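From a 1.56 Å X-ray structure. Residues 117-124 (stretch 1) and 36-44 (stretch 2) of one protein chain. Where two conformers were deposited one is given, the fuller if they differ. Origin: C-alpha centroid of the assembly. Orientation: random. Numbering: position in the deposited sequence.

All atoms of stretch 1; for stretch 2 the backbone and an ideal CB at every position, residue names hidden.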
# COMPACT_ATOMS: atom_id res chain seq x y z
N GLY A 117 -7.78 -6.70 -6.06
CA GLY A 117 -7.38 -6.68 -7.48
C GLY A 117 -5.89 -6.64 -7.65
O GLY A 117 -5.29 -7.31 -8.55
N LEU A 118 -5.22 -5.81 -6.89
CA LEU A 118 -3.83 -5.68 -6.96
C LEU A 118 -3.17 -6.98 -6.57
O LEU A 118 -2.16 -7.35 -7.16
CB LEU A 118 -3.33 -4.51 -6.06
CG LEU A 118 -1.87 -4.23 -6.02
CD1 LEU A 118 -1.43 -3.84 -7.40
CD2 LEU A 118 -1.49 -3.21 -4.98
N LEU A 119 -3.65 -7.58 -5.48
CA LEU A 119 -3.07 -8.82 -5.00
C LEU A 119 -3.18 -9.90 -6.03
O LEU A 119 -2.19 -10.68 -6.16
CB LEU A 119 -3.72 -9.24 -3.67
CG LEU A 119 -3.29 -8.34 -2.50
CD1 LEU A 119 -4.32 -8.41 -1.35
CD2 LEU A 119 -1.88 -8.53 -2.00
N GLU A 120 -4.33 -10.04 -6.65
CA GLU A 120 -4.49 -11.11 -7.65
C GLU A 120 -3.60 -10.85 -8.88
O GLU A 120 -3.06 -11.81 -9.48
CB GLU A 120 -5.90 -11.38 -7.95
CG GLU A 120 -6.73 -11.91 -6.73
CD GLU A 120 -5.99 -13.00 -5.90
OE1 GLU A 120 -5.68 -14.07 -6.47
OE2 GLU A 120 -5.63 -12.80 -4.73
N TRP A 121 -3.41 -9.59 -9.26
CA TRP A 121 -2.46 -9.20 -10.31
C TRP A 121 -1.06 -9.60 -9.96
O TRP A 121 -0.34 -10.23 -10.76
CB TRP A 121 -2.60 -7.67 -10.52
CG TRP A 121 -1.63 -6.93 -11.41
CD1 TRP A 121 -0.63 -6.06 -11.04
CD2 TRP A 121 -1.65 -6.89 -12.85
NE1 TRP A 121 -0.08 -5.47 -12.16
CE2 TRP A 121 -0.68 -5.94 -13.24
CE3 TRP A 121 -2.43 -7.51 -13.80
CZ2 TRP A 121 -0.45 -5.66 -14.61
CZ3 TRP A 121 -2.19 -7.24 -15.15
CH2 TRP A 121 -1.19 -6.36 -15.51
N MET A 122 -0.62 -9.31 -8.73
CA MET A 122 0.67 -9.73 -8.19
C MET A 122 0.79 -11.25 -8.25
O MET A 122 1.83 -11.76 -8.65
CB MET A 122 0.81 -9.19 -6.77
CG MET A 122 1.01 -7.68 -6.77
SD MET A 122 0.72 -6.91 -5.18
CE MET A 122 2.15 -7.60 -4.25
N ARG A 123 -0.25 -11.93 -7.85
CA ARG A 123 -0.22 -13.41 -7.81
C ARG A 123 0.02 -13.92 -9.22
O ARG A 123 0.87 -14.80 -9.43
CB ARG A 123 -1.49 -13.97 -7.22
CG ARG A 123 -1.41 -15.48 -7.01
CD ARG A 123 -2.70 -16.10 -6.51
NE ARG A 123 -3.32 -15.31 -5.46
CZ ARG A 123 -2.93 -15.23 -4.18
NH1 ARG A 123 -1.88 -15.89 -3.71
NH2 ARG A 123 -3.61 -14.44 -3.37
N GLY A 124 -0.71 -13.37 -10.18
CA GLY A 124 -0.59 -13.84 -11.59
C GLY A 124 0.80 -13.65 -12.09
O GLY A 124 1.40 -14.57 -12.75
N UNK A 36 2.08 -6.61 5.21
CA UNK A 36 2.30 -7.92 4.65
C UNK A 36 1.01 -8.68 4.61
O UNK A 36 0.29 -8.72 5.61
CB UNK A 36 3.35 -8.69 5.45
N UNK A 37 0.65 -9.26 3.46
CA UNK A 37 -0.59 -9.96 3.23
C UNK A 37 -0.29 -11.42 3.06
O UNK A 37 0.53 -11.82 2.27
CB UNK A 37 -1.33 -9.40 2.01
N UNK A 38 -0.98 -12.23 3.86
CA UNK A 38 -0.93 -13.68 3.78
C UNK A 38 0.47 -14.25 3.89
O UNK A 38 0.75 -15.30 3.30
CB UNK A 38 -1.56 -14.14 2.46
N UNK A 39 1.31 -13.60 4.68
CA UNK A 39 2.75 -13.89 4.83
C UNK A 39 3.48 -14.08 3.52
O UNK A 39 4.48 -14.81 3.44
CB UNK A 39 2.94 -15.15 5.68
N UNK A 40 3.01 -13.36 2.50
CA UNK A 40 3.49 -13.61 1.14
C UNK A 40 3.73 -12.35 0.35
O UNK A 40 4.71 -12.26 -0.35
CB UNK A 40 2.49 -14.49 0.39
N UNK A 41 2.82 -11.38 0.44
CA UNK A 41 2.89 -10.23 -0.43
C UNK A 41 3.24 -8.97 0.37
O UNK A 41 2.69 -8.73 1.46
CB UNK A 41 1.57 -10.05 -1.17
N UNK A 42 4.07 -8.13 -0.22
CA UNK A 42 4.40 -6.86 0.32
C UNK A 42 3.62 -5.74 -0.36
O UNK A 42 3.71 -5.64 -1.58
CB UNK A 42 5.91 -6.62 0.20
N UNK A 43 2.90 -4.92 0.40
CA UNK A 43 1.94 -3.92 -0.15
C UNK A 43 2.13 -2.66 0.68
O UNK A 43 2.40 -2.69 1.90
CB UNK A 43 0.49 -4.41 -0.10
N UNK A 44 2.02 -1.51 0.05
CA UNK A 44 2.08 -0.25 0.75
C UNK A 44 0.95 0.63 0.30
O UNK A 44 0.63 0.67 -0.90
CB UNK A 44 3.43 0.44 0.53

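Position 36 is extended, and its ideal CB has nothing of the helix within 5.5 Å. The helix therefore sets no rule here, and many residues would do; the deposited one is Ile36, a beta-branched choice that suits a strand.

At position 37 the CA-to-CB bond points toward the helix, and the ideal CB sits 4.1 Å from Leu119 CD2. An apolar side chain of moderate size is called for, and the extended backbone is friendly to a branched one. Ile37 fills it, its CG2 lying 4.0 Å from Leu119 CD1.

Positions 38 and 39 both have positive phi and psi, which often favors Gly, Asn or Asp at a tight turn. Position 38 also points toward the helix, but its CB touches nothing, and the nearby charge is the guanidinium of Arg123, so an acidic or polar residue would suit. Asp38 answers at a distance: its OD2 accepts a hydrogen bond from a water (OD2 to water O 2.7 Å), and that water accepts one from Arg123 NH2 (2.9 Å to water O). Position 39 is out of reach and open to polar residues; it is Asn39.

Position 40 ends the turn, its CB also clear of the helix, so a small polar residue is reasonable. Thr40 donates from OG1 to Asp38 O at 2.7 Å, tying the turn together.

Position 41 is the heart of the contact. Its ideal CB lies 3.9 Å from Leu119 CD2 and 4.0 Å from Met122 CE, and beyond them the side chain of Arg123 reaches out from the helix, bringing NH1 into range. A long apolar or aromatic side chain could span all three. Phe41, with chi1 in m, does so: its CD2 is 3.8 Å from Leu119 CD2, its CD1 3.7 Å from Met122 CE, and its CE2 3.7 Å from Arg123 NH1. The ring presents its edge to NH1, so that CE2 lies over one face of the guanidinium, while Arg123 keeps its charge paired within the helix through Glu120 (NE to OE1 2.9 Å).

Position 42 points away, as strand alternation predicts, so the helix does not choose between small and large side chains here. Ala42 meets it through its backbone instead, O lying 3.7 Å from Met122 CE.

Position 43 turns toward the helix again, but its CB is 5.1 Å from Leu119 CD2 and 5.4 Å from Leu118 CD2. That gap asks for a longer apolar residue, Leu, Ile or Met. Leu43 closes it with CD1, 3.8 Å from Leu119 CD2 and 3.9 Å from Leu118 CD2.

Position 44 points away and is unconstrained by the helix; Thr44 suits the extended backbone.

Stretch 2 (36-44) IIDNTFALT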
# COMPACT_ATOMS: atom_id res chain seq x y z
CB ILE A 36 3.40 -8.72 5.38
CG1 ILE A 36 4.76 -8.02 5.27
CG2 ILE A 36 3.43 -10.18 4.86
CD1 ILE A 36 5.86 -8.50 6.20
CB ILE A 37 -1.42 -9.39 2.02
CG1 ILE A 37 -2.00 -8.04 2.40
CG2 ILE A 37 -2.54 -10.32 1.63
CD1 ILE A 37 -1.04 -6.96 2.67
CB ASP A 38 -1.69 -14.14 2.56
CG ASP A 38 -3.21 -14.01 2.71
OD1 ASP A 38 -3.73 -14.08 3.83
OD2 ASP A 38 -3.87 -13.85 1.69
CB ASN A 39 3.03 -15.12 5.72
CG ASN A 39 4.47 -15.11 6.27
OD1 ASN A 39 5.05 -14.05 6.53
ND2 ASN A 39 5.07 -16.30 6.44
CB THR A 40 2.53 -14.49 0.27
OG1 THR A 40 2.08 -15.68 0.95
CG2 THR A 40 3.26 -15.01 -0.96
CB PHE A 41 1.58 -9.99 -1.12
CG PHE A 41 1.22 -11.03 -2.10
CD1 PHE A 41 2.02 -11.18 -3.24
CD2 PHE A 41 0.09 -11.77 -1.97
CE1 PHE A 41 1.69 -12.11 -4.18
CE2 PHE A 41 -0.25 -12.70 -2.94
CZ PHE A 41 0.57 -12.86 -4.04
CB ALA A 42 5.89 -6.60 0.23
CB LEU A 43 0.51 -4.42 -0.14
CG LEU A 43 -0.61 -3.78 -1.00
CD1 LEU A 43 -1.63 -4.80 -1.46
CD2 LEU A 43 -1.31 -2.67 -0.23
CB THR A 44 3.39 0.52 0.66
OG1 THR A 44 4.48 -0.37 1.02
CG2 THR A 44 3.31 1.61 1.73
O HOH W 1 -2.66 -13.74 -0.73
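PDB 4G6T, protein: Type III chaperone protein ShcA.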